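Local atomic coordinates of DegQ (Legionella fallonii, PDB entry 3PV2), a protein that probably degrades misfolded proteins as a trypsin-like HtrA serine protease with PDZ domains, assembling into large self-compartmentizing 12-subunit particles. Residues S355-Q358 and K359-S362; A393-S397 and A398-A402; V106-Q109 and D110-L114; I92-D95 and H96-R99; A298-K301 and A302-I306. All coordinates share one frame; numbering follows the deposited sequence.

Contact 1: residues S355-Q358 and K359-S362; sequences SHEQ and KLQS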
loop_
_atom_site.group_PDB
_atom_site.type_symbol
_atom_site.label_atom_id
_atom_site.label_comp_id
_atom_site.label_asym_id
_atom_site.label_seq_id
_atom_site.Cartn_x
_atom_site.Cartn_y
_atom_site.Cartn_z
ATOM N N SER B 355 -9.066 6.155 -55.042
ATOM C CA SER B 355 -9.244 5.669 -56.415
ATOM C C SER B 355 -8.032 4.904 -56.926
ATOM O O SER B 355 -8.183 3.935 -57.657
ATOM C CB SER B 355 -9.585 6.804 -57.385
ATOM O OG SER B 355 -10.813 7.408 -57.010
ATOM N N HIS B 356 -6.845 5.336 -56.531
ATOM C CA HIS B 356 -5.643 4.605 -56.849
ATOM C C HIS B 356 -5.594 3.227 -56.149
ATOM O O HIS B 356 -5.167 2.223 -56.734
ATOM C CB HIS B 356 -4.437 5.428 -56.428
ATOM C CG HIS B 356 -3.125 4.739 -56.600
ATOM N ND1 HIS B 356 -2.514 4.612 -57.823
ATOM C CD2 HIS B 356 -2.287 4.169 -55.692
ATOM C CE1 HIS B 356 -1.356 3.975 -57.661
ATOM N NE2 HIS B 356 -1.197 3.699 -56.378
ATOM N N GLU B 357 -5.991 3.197 -54.886
ATOM C CA GLU B 357 -5.902 1.951 -54.137
ATOM C C GLU B 357 -6.914 0.983 -54.742
ATOM O O GLU B 357 -6.652 -0.188 -54.846
ATOM C CB GLU B 357 -6.126 2.166 -52.643
ATOM C CG GLU B 357 -5.337 1.205 -51.768
ATOM C CD GLU B 357 -3.775 1.334 -51.905
ATOM O OE1 GLU B 357 -3.261 2.415 -52.300
ATOM O OE2 GLU B 357 -3.070 0.335 -51.623
ATOM N N GLN B 358 -8.008 1.498 -55.272
ATOM C CA GLN B 358 -8.999 0.639 -55.952
ATOM C C GLN B 358 -8.465 0.131 -57.284
ATOM O O GLN B 358 -8.725 -1.015 -57.665
ATOM C CB GLN B 358 -10.377 1.309 -56.170
ATOM C CG GLN B 358 -11.596 0.460 -55.698
ATOM C CD GLN B 358 -11.476 -1.122 -55.800
ATOM O OE1 GLN B 358 -11.403 -1.818 -54.778
ATOM N NE2 GLN B 358 -11.491 -1.661 -57.021
ATOM N N LYS B 359 -7.707 0.976 -57.963
ATOM C CA LYS B 359 -7.060 0.570 -59.176
ATOM C C LYS B 359 -6.116 -0.572 -58.908
ATOM O O LYS B 359 -6.218 -1.580 -59.529
ATOM C CB LYS B 359 -6.271 1.714 -59.801
ATOM C CG LYS B 359 -5.474 1.306 -61.050
ATOM C CD LYS B 359 -4.845 2.525 -61.789
ATOM C CE LYS B 359 -3.541 3.011 -61.134
ATOM N NZ LYS B 359 -2.498 3.349 -62.154
ATOM N N LEU B 360 -5.153 -0.356 -58.034
ATOM C CA LEU B 360 -4.239 -1.399 -57.632
ATOM C C LEU B 360 -4.985 -2.731 -57.338
ATOM O O LEU B 360 -4.578 -3.737 -57.809
ATOM C CB LEU B 360 -3.414 -0.943 -56.421
ATOM C CG LEU B 360 -2.060 -0.260 -56.680
ATOM C CD1 LEU B 360 -2.094 0.684 -57.844
ATOM C CD2 LEU B 360 -1.484 0.409 -55.421
ATOM N N GLN B 361 -6.089 -2.708 -56.617
ATOM C CA GLN B 361 -6.858 -3.949 -56.320
ATOM C C GLN B 361 -7.451 -4.619 -57.517
ATOM O O GLN B 361 -7.371 -5.847 -57.674
ATOM C CB GLN B 361 -7.991 -3.683 -55.364
ATOM C CG GLN B 361 -7.475 -3.402 -54.014
ATOM C CD GLN B 361 -8.545 -2.990 -53.050
ATOM O OE1 GLN B 361 -8.276 -2.250 -52.097
ATOM N NE2 GLN B 361 -9.770 -3.481 -53.270
ATOM N N SER B 362 -8.068 -3.809 -58.341
ATOM C CA SER B 362 -8.659 -4.224 -59.610
ATOM C C SER B 362 -7.693 -4.916 -60.564
ATOM O O SER B 362 -8.058 -5.821 -61.306
ATOM C CB SER B 362 -9.192 -2.973 -60.347
ATOM O OG SER B 362 -10.309 -2.477 -59.643
#

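Contact 2: residues A393-S397 and A398-A402; sequences ASENS and AGWRA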
loop_
_atom_site.group_PDB
_atom_site.type_symbol
_atom_site.label_atom_id
_atom_site.label_comp_id
_atom_site.label_asym_id
_atom_site.label_seq_id
_atom_site.Cartn_x
_atom_site.Cartn_y
_atom_site.Cartn_z
ATOM N N ALA B 393 0.622 -9.547 -45.162
ATOM C CA ALA B 393 -0.666 -9.389 -45.819
ATOM C C ALA B 393 -1.372 -8.191 -45.254
ATOM O O ALA B 393 -1.616 -8.149 -44.057
ATOM C CB ALA B 393 -1.476 -10.655 -45.555
ATOM N N SER B 394 -1.713 -7.189 -46.052
ATOM C CA SER B 394 -2.375 -6.070 -45.455
ATOM C C SER B 394 -3.774 -6.484 -45.045
ATOM O O SER B 394 -4.428 -7.314 -45.657
ATOM C CB SER B 394 -2.429 -4.862 -46.395
ATOM O OG SER B 394 -3.086 -5.197 -47.564
ATOM N N GLU B 395 -4.247 -5.891 -43.984
ATOM C CA GLU B 395 -5.564 -6.208 -43.509
ATOM C C GLU B 395 -6.681 -5.723 -44.445
ATOM O O GLU B 395 -7.789 -6.215 -44.344
ATOM C CB GLU B 395 -5.696 -5.692 -42.079
ATOM C CG GLU B 395 -4.523 -6.274 -41.296
ATOM C CD GLU B 395 -4.466 -5.879 -39.873
ATOM O OE1 GLU B 395 -3.319 -5.664 -39.388
ATOM O OE2 GLU B 395 -5.554 -5.800 -39.256
ATOM N N ASN B 396 -6.397 -4.809 -45.369
ATOM C CA ASN B 396 -7.372 -4.480 -46.393
ATOM C C ASN B 396 -7.339 -5.457 -47.631
ATOM O O ASN B 396 -7.946 -5.221 -48.643
ATOM C CB ASN B 396 -7.271 -2.993 -46.820
ATOM C CG ASN B 396 -5.983 -2.675 -47.594
ATOM O OD1 ASN B 396 -4.955 -3.349 -47.428
ATOM N ND2 ASN B 396 -6.050 -1.676 -48.480
ATOM N N SER B 397 -6.633 -6.567 -47.581
ATOM C CA SER B 397 -6.554 -7.358 -48.825
ATOM C C SER B 397 -7.637 -8.403 -48.937
ATOM O O SER B 397 -8.198 -8.839 -47.927
ATOM C CB SER B 397 -5.164 -7.973 -48.885
ATOM O OG SER B 397 -4.937 -8.841 -47.760
ATOM N N ALA B 398 -7.920 -8.844 -50.156
ATOM C CA ALA B 398 -8.782 -9.949 -50.363
ATOM C C ALA B 398 -8.237 -11.214 -49.734
ATOM O O ALA B 398 -8.991 -12.044 -49.225
ATOM C CB ALA B 398 -9.052 -10.122 -51.827
ATOM N N GLY B 399 -6.910 -11.304 -49.659
ATOM C CA GLY B 399 -6.224 -12.405 -49.047
ATOM C C GLY B 399 -6.492 -12.504 -47.572
ATOM O O GLY B 399 -6.954 -13.533 -47.066
ATOM N N TRP B 400 -6.294 -11.379 -46.888
ATOM C CA TRP B 400 -6.533 -11.308 -45.468
ATOM C C TRP B 400 -8.006 -11.653 -45.175
ATOM O O TRP B 400 -8.296 -12.447 -44.306
ATOM C CB TRP B 400 -6.220 -9.899 -44.928
ATOM C CG TRP B 400 -6.445 -9.794 -43.504
ATOM C CD1 TRP B 400 -7.652 -9.603 -42.895
ATOM C CD2 TRP B 400 -5.499 -9.931 -42.466
ATOM N NE1 TRP B 400 -7.506 -9.586 -41.536
ATOM C CE2 TRP B 400 -6.189 -9.776 -41.244
ATOM C CE3 TRP B 400 -4.136 -10.154 -42.434
ATOM C CZ2 TRP B 400 -5.554 -9.834 -39.995
ATOM C CZ3 TRP B 400 -3.475 -10.193 -41.162
ATOM C CH2 TRP B 400 -4.202 -10.047 -39.969
ATOM N N ARG B 401 -8.897 -11.052 -45.915
ATOM C CA ARG B 401 -10.346 -11.337 -45.717
ATOM C C ARG B 401 -10.675 -12.831 -45.857
ATOM O O ARG B 401 -11.566 -13.343 -45.196
ATOM C CB ARG B 401 -11.191 -10.687 -46.794
ATOM C CG ARG B 401 -11.669 -9.335 -46.518
ATOM C CD ARG B 401 -13.005 -9.016 -47.398
ATOM N NE ARG B 401 -12.876 -9.130 -48.865
ATOM C CZ ARG B 401 -12.100 -8.327 -49.623
ATOM N NH1 ARG B 401 -11.330 -7.392 -49.059
ATOM N NH2 ARG B 401 -12.063 -8.489 -50.961
ATOM N N ALA B 402 -10.047 -13.479 -46.812
ATOM C CA ALA B 402 -10.248 -14.920 -47.043
ATOM C C ALA B 402 -9.631 -15.693 -45.911
ATOM O O ALA B 402 -9.962 -16.858 -45.703
ATOM C CB ALA B 402 -9.603 -15.380 -48.319
#

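Contact 3: residues V106-Q109 and D110-L114; sequences VTLQ and DGRRL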
loop_
_atom_site.group_PDB
_atom_site.type_symbol
_atom_site.label_atom_id
_atom_site.label_comp_id
_atom_site.label_asym_id
_atom_site.label_seq_id
_atom_site.Cartn_x
_atom_site.Cartn_y
_atom_site.Cartn_z
ATOM N N VAL B 106 -14.953 35.764 -31.265
ATOM C CA VAL B 106 -13.729 36.485 -31.511
ATOM C C VAL B 106 -13.788 37.836 -30.836
ATOM O O VAL B 106 -14.776 38.529 -30.984
ATOM C CB VAL B 106 -13.507 36.590 -33.029
ATOM C CG1 VAL B 106 -12.498 37.642 -33.365
ATOM C CG2 VAL B 106 -13.077 35.203 -33.575
ATOM N N THR B 107 -12.733 38.216 -30.111
ATOM C CA THR B 107 -12.606 39.563 -29.541
ATOM C C THR B 107 -11.475 40.369 -30.150
ATOM O O THR B 107 -10.325 39.942 -30.154
ATOM C CB THR B 107 -12.362 39.519 -28.020
ATOM O OG1 THR B 107 -13.345 38.685 -27.396
ATOM C CG2 THR B 107 -12.387 40.969 -27.383
ATOM N N LEU B 108 -11.780 41.553 -30.610
ATOM C CA LEU B 108 -10.816 42.422 -31.228
ATOM C C LEU B 108 -10.193 43.297 -30.184
ATOM O O LEU B 108 -10.725 43.496 -29.113
ATOM C CB LEU B 108 -11.497 43.371 -32.232
ATOM C CG LEU B 108 -12.374 42.794 -33.321
ATOM C CD1 LEU B 108 -12.862 43.893 -34.306
ATOM C CD2 LEU B 108 -11.667 41.674 -34.089
ATOM N N GLN B 109 -9.107 43.922 -30.561
ATOM C CA GLN B 109 -8.425 44.798 -29.676
ATOM C C GLN B 109 -9.321 45.962 -29.284
ATOM O O GLN B 109 -9.335 46.346 -28.144
ATOM C CB GLN B 109 -7.196 45.295 -30.382
ATOM C CG GLN B 109 -6.412 46.277 -29.627
ATOM C CD GLN B 109 -5.716 47.212 -30.561
ATOM O OE1 GLN B 109 -4.482 47.189 -30.681
ATOM N NE2 GLN B 109 -6.509 48.029 -31.265
ATOM N N ASP B 110 -10.110 46.470 -30.218
ATOM C CA ASP B 110 -10.998 47.595 -29.938
ATOM C C ASP B 110 -12.177 47.245 -29.016
ATOM O O ASP B 110 -12.965 48.102 -28.665
ATOM C CB ASP B 110 -11.474 48.273 -31.229
ATOM C CG ASP B 110 -12.482 47.457 -31.988
ATOM O OD1 ASP B 110 -13.188 46.656 -31.356
ATOM O OD2 ASP B 110 -12.571 47.630 -33.219
ATOM N N GLY B 111 -12.312 45.978 -28.657
ATOM C CA GLY B 111 -13.333 45.559 -27.698
ATOM C C GLY B 111 -14.583 44.846 -28.209
ATOM O O GLY B 111 -15.323 44.264 -27.428
ATOM N N ARG B 112 -14.836 44.861 -29.503
ATOM C CA ARG B 112 -16.042 44.206 -30.013
ATOM C C ARG B 112 -15.901 42.688 -29.857
ATOM O O ARG B 112 -14.809 42.176 -30.093
ATOM C CB ARG B 112 -16.228 44.537 -31.484
ATOM C CG ARG B 112 -16.374 46.010 -31.801
ATOM C CD ARG B 112 -16.548 46.246 -33.308
ATOM N NE ARG B 112 -15.275 46.550 -33.966
ATOM C CZ ARG B 112 -15.046 46.483 -35.279
ATOM N NH1 ARG B 112 -16.011 46.128 -36.122
ATOM N NH2 ARG B 112 -13.835 46.778 -35.761
ATOM N N ARG B 113 -16.969 41.996 -29.437
ATOM C CA ARG B 113 -16.998 40.530 -29.324
ATOM C C ARG B 113 -17.868 40.002 -30.455
ATOM O O ARG B 113 -19.070 40.282 -30.475
ATOM C CB ARG B 113 -17.562 40.036 -27.988
ATOM C CG ARG B 113 -16.828 40.461 -26.731
ATOM C CD ARG B 113 -16.056 39.301 -26.079
ATOM N NE ARG B 113 -16.914 38.312 -25.438
ATOM C CZ ARG B 113 -16.624 37.018 -25.226
ATOM N NH1 ARG B 113 -15.466 36.460 -25.606
ATOM N NH2 ARG B 113 -17.544 36.245 -24.638
ATOM N N LEU B 114 -17.283 39.281 -31.412
ATOM C CA LEU B 114 -18.013 38.846 -32.617
ATOM C C LEU B 114 -18.219 37.352 -32.674
ATOM O O LEU B 114 -17.311 36.563 -32.342
ATOM C CB LEU B 114 -17.282 39.292 -33.876
ATOM C CG LEU B 114 -17.142 40.809 -33.932
ATOM C CD1 LEU B 114 -16.027 41.196 -34.850
ATOM C CD2 LEU B 114 -18.515 41.490 -34.335
HETATM O O HOH W 1 -13.128 36.161 -27.683
#

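Contact 4: residues I92-D95 and H96-R99; sequences ITND and HVIR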
loop_
_atom_site.group_PDB
_atom_site.type_symbol
_atom_site.label_atom_id
_atom_site.label_comp_id
_atom_site.label_asym_id
_atom_site.label_seq_id
_atom_site.Cartn_x
_atom_site.Cartn_y
_atom_site.Cartn_z
ATOM N N ILE B 92 -7.118 33.530 -39.208
ATOM C CA ILE B 92 -6.482 32.219 -39.117
ATOM C C ILE B 92 -6.263 31.886 -37.660
ATOM O O ILE B 92 -5.845 32.727 -36.870
ATOM C CB ILE B 92 -5.090 32.189 -39.828
ATOM C CG1 ILE B 92 -5.236 32.384 -41.322
ATOM C CG2 ILE B 92 -4.433 30.868 -39.679
ATOM C CD1 ILE B 92 -6.145 31.462 -42.001
ATOM N N THR B 93 -6.449 30.638 -37.311
ATOM C CA THR B 93 -6.054 30.204 -35.999
ATOM C C THR B 93 -5.610 28.775 -36.073
ATOM O O THR B 93 -5.488 28.232 -37.173
ATOM C CB THR B 93 -7.175 30.418 -34.993
ATOM O OG1 THR B 93 -6.637 30.181 -33.672
ATOM C CG2 THR B 93 -8.421 29.490 -35.299
ATOM N N ASN B 94 -5.312 28.122 -34.948
ATOM C CA ASN B 94 -4.998 26.692 -35.037
ATOM C C ASN B 94 -6.225 25.829 -35.075
ATOM O O ASN B 94 -7.220 26.140 -34.434
ATOM C CB ASN B 94 -4.264 26.261 -33.827
ATOM C CG ASN B 94 -2.899 26.914 -33.703
ATOM O OD1 ASN B 94 -2.086 26.907 -34.658
ATOM N ND2 ASN B 94 -2.599 27.402 -32.517
ATOM N N ASP B 95 -6.154 24.679 -35.734
ATOM C CA ASP B 95 -7.275 23.720 -35.636
ATOM C C ASP B 95 -7.523 23.246 -34.200
ATOM O O ASP B 95 -8.673 23.126 -33.777
ATOM C CB ASP B 95 -7.083 22.515 -36.594
ATOM C CG ASP B 95 -8.385 21.762 -36.875
ATOM O OD1 ASP B 95 -8.408 20.549 -36.619
ATOM O OD2 ASP B 95 -9.390 22.367 -37.356
ATOM N N HIS B 96 -6.456 22.948 -33.453
ATOM C CA HIS B 96 -6.632 22.472 -32.072
ATOM C C HIS B 96 -7.344 23.491 -31.188
ATOM O O HIS B 96 -8.031 23.098 -30.268
ATOM C CB HIS B 96 -5.337 21.986 -31.443
ATOM C CG HIS B 96 -4.444 23.076 -30.932
ATOM N ND1 HIS B 96 -3.303 23.455 -31.589
ATOM C CD2 HIS B 96 -4.488 23.821 -29.798
ATOM C CE1 HIS B 96 -2.697 24.411 -30.901
ATOM N NE2 HIS B 96 -3.408 24.662 -29.817
ATOM N N VAL B 97 -7.236 24.783 -31.496
ATOM C CA VAL B 97 -7.959 25.804 -30.726
ATOM C C VAL B 97 -9.475 25.635 -30.879
ATOM O O VAL B 97 -10.240 25.757 -29.904
ATOM C CB VAL B 97 -7.451 27.229 -31.120
ATOM C CG1 VAL B 97 -8.329 28.362 -30.603
ATOM C CG2 VAL B 97 -6.022 27.426 -30.615
ATOM N N ILE B 98 -9.930 25.392 -32.106
ATOM C CA ILE B 98 -11.363 25.365 -32.384
ATOM C C ILE B 98 -12.026 24.002 -32.495
ATOM O O ILE B 98 -13.230 23.949 -32.692
ATOM C CB ILE B 98 -11.770 26.225 -33.651
ATOM C CG1 ILE B 98 -11.117 25.745 -34.950
ATOM C CG2 ILE B 98 -11.438 27.689 -33.418
ATOM C CD1 ILE B 98 -11.511 24.334 -35.459
ATOM N N ARG B 99 -11.275 22.917 -32.391
ATOM C CA ARG B 99 -11.892 21.619 -32.562
ATOM C C ARG B 99 -12.977 21.369 -31.526
ATOM O O ARG B 99 -12.819 21.730 -30.349
ATOM C CB ARG B 99 -10.876 20.490 -32.493
ATOM C CG ARG B 99 -10.407 20.048 -33.867
ATOM C CD ARG B 99 -9.794 18.675 -33.846
ATOM N NE ARG B 99 -8.669 18.599 -32.927
ATOM C CZ ARG B 99 -7.399 18.861 -33.246
ATOM N NH1 ARG B 99 -7.071 19.266 -34.471
ATOM N NH2 ARG B 99 -6.446 18.738 -32.321
#

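Contact 5: residues A298-K301 and A302-I306; sequences AGLK and AGDII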
loop_
_atom_site.group_PDB
_atom_site.type_symbol
_atom_site.label_atom_id
_atom_site.label_comp_id
_atom_site.label_asym_id
_atom_site.label_seq_id
_atom_site.Cartn_x
_atom_site.Cartn_y
_atom_site.Cartn_z
ATOM N N ALA B 298 4.296 9.618 -65.153
ATOM C CA ALA B 298 4.935 10.819 -65.669
ATOM C C ALA B 298 6.374 10.624 -66.118
ATOM O O ALA B 298 6.907 11.506 -66.798
ATOM C CB ALA B 298 4.861 11.893 -64.660
ATOM N N GLY B 299 7.021 9.507 -65.738
ATOM C CA GLY B 299 8.341 9.206 -66.172
ATOM C C GLY B 299 9.429 9.511 -65.137
ATOM O O GLY B 299 10.603 9.446 -65.460
ATOM N N LEU B 300 9.047 9.786 -63.895
ATOM C CA LEU B 300 9.993 10.070 -62.806
ATOM C C LEU B 300 10.745 8.810 -62.405
ATOM O O LEU B 300 10.197 7.733 -62.466
ATOM C CB LEU B 300 9.261 10.628 -61.597
ATOM C CG LEU B 300 9.998 11.441 -60.548
ATOM C CD1 LEU B 300 10.319 12.830 -61.057
ATOM C CD2 LEU B 300 9.208 11.583 -59.244
ATOM N N LYS B 301 12.011 8.952 -62.027
ATOM C CA LYS B 301 12.785 7.842 -61.556
ATOM C C LYS B 301 13.598 8.183 -60.314
ATOM O O LYS B 301 14.002 9.341 -60.101
ATOM C CB LYS B 301 13.783 7.461 -62.654
ATOM C CG LYS B 301 13.096 7.044 -63.942
ATOM C CD LYS B 301 14.047 6.303 -64.874
ATOM C CE LYS B 301 13.237 5.609 -66.037
ATOM N NZ LYS B 301 14.161 4.986 -67.054
ATOM N N ALA B 302 13.903 7.122 -59.554
ATOM C CA ALA B 302 14.775 7.194 -58.405
ATOM C C ALA B 302 16.083 7.805 -58.880
ATOM O O ALA B 302 16.585 7.406 -59.886
ATOM C CB ALA B 302 15.006 5.760 -57.799
ATOM N N GLY B 303 16.621 8.756 -58.135
ATOM C CA GLY B 303 17.923 9.360 -58.459
ATOM C C GLY B 303 17.756 10.698 -59.164
ATOM O O GLY B 303 18.710 11.464 -59.258
ATOM N N ASP B 304 16.585 10.943 -59.737
ATOM C CA ASP B 304 16.246 12.236 -60.187
ATOM C C ASP B 304 16.293 13.292 -59.062
ATOM O O ASP B 304 15.911 13.032 -57.923
ATOM C CB ASP B 304 14.836 12.281 -60.810
ATOM C CG ASP B 304 14.712 11.502 -62.086
ATOM O OD1 ASP B 304 15.711 10.946 -62.623
ATOM O OD2 ASP B 304 13.558 11.429 -62.570
ATOM N N ILE B 305 16.711 14.499 -59.413
ATOM C CA ILE B 305 16.650 15.613 -58.490
ATOM C C ILE B 305 15.554 16.573 -58.989
ATOM O O ILE B 305 15.681 17.151 -60.112
ATOM C CB ILE B 305 17.976 16.370 -58.485
ATOM C CG1 ILE B 305 19.188 15.471 -58.192
ATOM C CG2 ILE B 305 17.957 17.514 -57.442
ATOM C CD1 ILE B 305 19.105 14.891 -56.942
ATOM N N ILE B 306 14.546 16.821 -58.157
ATOM C CA ILE B 306 13.495 17.707 -58.534
ATOM C C ILE B 306 13.942 19.130 -58.309
ATOM O O ILE B 306 14.354 19.474 -57.206
ATOM C CB ILE B 306 12.206 17.457 -57.716
ATOM C CG1 ILE B 306 11.569 16.131 -58.104
ATOM C CG2 ILE B 306 11.256 18.637 -57.932
ATOM C CD1 ILE B 306 10.595 15.552 -57.009
#

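Contact 1: residues S355-Q358 and K359-S362
L360 lies against the imidazole of H356, one helical turn back, and its CD1 methyl sits over a ring face. L360 CD1 is 3.7 Å from the centroid of the H356 ring, along a line 28° off the ring normal, which identifies a CH-pi contact displaced toward the rim. The other methyl, L360 CD2, approaches H356 NE2 at 3.4 Å, so the fork of the leucine meets the outer part of the ring. The ring gets there because H356 CG is anti to the backbone N (chi1 175°), beside the carbonyl carbon and on the flank where L360 lies. K359 CE comes to H356 ND1 at 3.8 Å, while the lysine NZ is bonded to N292 O. All this belongs to helix 353-362, which connects the sheet ending in strand 342-349 to the one beginning with strand 370-378, and its i to i+4 backbone bonds include L360 N to H356 O at 2.9 Å. On another flank the amides of Q358 and Q361 stand nearly perpendicular, their planes 82° apart; Q358 OE1 and Q361 NE2 are 2.8 Å apart, but the angle is too poor for a hydrogen bond. Q358 O is gripped twice by S362, through the backbone N and through OG at 2.9 Å, the two donors arriving from opposite faces of the carbonyl plane. E357 OE2 is bonded to Y368 OH.

Contact 2: residues A393-S397 and A398-A402
S397 OG accepts from W400 N at 3.0 Å with an N-H...O angle of 160°, an N-cap bond at the start of helix 398-402. The same hydroxyl donates to S394 O at 2.6 Å, in the plane of that carbonyl. A chi1 of 61°, which puts OG between the backbone N and the carbonyl carbon of S397, brings it within range of both. S394 O also accepts S397 N, closing a type I turn from S394 to S397, and S394 OG donates to N396 OD1 at 2.6 Å across the same turn. Further on, R401 N bonds S397 O at 3.1 Å, nearly straight at 171°. Packing centres on the indole of W400: E395 CG lies 3.7 Å from the centroid of its six-membered ring, over the centre of the face, and the E395 carboxylate runs almost parallel to the indole. A393 CB touches W400 CE3 at 4.1 Å. R405 adds a cation-pi contact to W400, and Q38 of a neighbouring subunit packs on W400 and E395. Chemically, the buried S397 hydroxyl works as donor and acceptor at once, tying the turn within this PDZ domain to a helix-end N-H that no preceding turn could serve.

Contact 3: residues V106-Q109 and D110-L114
L108 CD1 rests over one face of the R112 guanidinium, 3.4 Å from R112 NH2 and displaced toward the rim of the group. L108 CD1 also touches L114 CD1, an apolar contact. T107, whose side chain is on the other face of the strand pair, meets R113: T107 OG1 is 3.1 Å from R113 CD and lies at the edge of the arginine's guanidinium, in its plane. A water hydrogen-bonded to T107 OG1 also accepts a weak bond from R113 NH1. What holds the R112 group flat beneath L108 is D110, whose OD2 is approached side-on by R112 NE and NH2, both at 3.0 Å; D110 OD2 offers its syn lone pair to R112 NH2, in a salt bridge. D110 OD1 meanwhile takes R112 N at 3.1 Å, an Asx turn that fixes the carboxylate. Farther out, R112 NH1 reaches K135 O, and R113 NE donates to R401 O of a neighbouring subunit. The backbone sets the frame: V106 and L114 form an antiparallel hydrogen-bonded pair, V106 N to L114 O and L114 N to V106 O each spanning 2.7 Å, and L108 N reaches R112 O at 3.1 Å. G111 N closes a type I turn onto L108 O, and G111 has a positive phi of 104°, a value suited to glycine. Together these features define a beta hairpin with a type I turn and G1 bulge, joining strands 101-107 and 113-122 of a trypsin-fold barrel.

Contact 4: residues I92-D95 and H96-R99
H96 lies flat beside N94: N94 CB is 4.0 Å from the centroid of the H96 ring, a CH-pi contact over the face. With H96 CG set between its backbone N and carbonyl carbon (chi1 80°), the ring folds back over the preceding residues. Its ND1 is hydrogen-bonded to D126 OD2, and its side chain touches S205, which is consistent with the His-Asp-Ser catalytic triad of trypsin-like proteases. V97 comes next. Its N makes a weak bond to N94 O at 3.2 Å, while V97 CG2 packs on N94 CB at 3.8 Å and V97 CG1 nears T93 OG1, a hydroxyl bonded to S80 O. I98 places CG2 against T93 CG2 at 4.0 Å and CD1 beside D95 OD2 at 3.5 Å. Its N and that of R99 both make weak bonds to D95 O, so the short helix 95-98 is closed by bent backbone bonds. R99 then turns its bent chain back across D95. R99 NH1 forms a salt bridge to D95 OD1 at 2.8 Å, meeting it on the anti side and 27° out of the carboxylate plane; the two flat groups are 61° apart, far from a coplanar pairing. With every backbone bond across the turn weak, the ion pair probably contributes much of the polar hold, and R99 probably balances the charge of the buried D95 carboxylate.

Contact 5: residues A298-K301 and A302-I306
D304 reaches back to K301 because its CG stands beside its own backbone N (chi1 -67°), which carries the carboxylate over the turn toward the K301 amide. The two residues bound a type II beta turn in the PDZ domain, between helix 294-298 and strand 305-309, within the sequence GLKAGD. K301 N donates to D304 OD2 at 3.0 Å with an N-H...O angle of 164°, approaching from well above the carboxylate plane, 61° out of it. In the reverse direction D304 N donates to K301 O at 3.1 Å, so a side-chain bond and a backbone bond together pin the two ends of the turn. G303 contributes a backbone with positive phi, and at the helix end G299 does likewise in a Schellman motif; both lie in a region that glycine enters easily. The carboxylate also has a partner beyond the turn: R339 NH2 forms a salt bridge with D304 OD2 and bonds G299 O as well, linking helix end, turn and strand 332-339. A302 packs on Q438 of a neighbouring subunit. L300, buried among V286, V337 and L346, sets its CD1 methyl 3.8 Å from D304 OD2.

In the fold
In chain order the contacts run 4, 3, 5, 1, 2, passing from protease to PDZ domains. Contacts 4 and 3 share the first six-stranded barrel of the trypsin fold; their centres are 18 Å apart, and helix 95-98 leads into strand 101-107. Contact 5 sits in the first PDZ sheet, 37 Å from contact 4 between centres. Contact 1, on the connecting helix 353-362, touches contact 2 of the second PDZ domain, where Q361 packs near N396, with centres 14 Å apart. Contacts 2 and 3 lie 55 Å apart within a chain, yet R401 O of contact 2 meets R113 NE of a neighbouring subunit's contact 3, joining PDZ and protease domains of different subunits in the 12-mer.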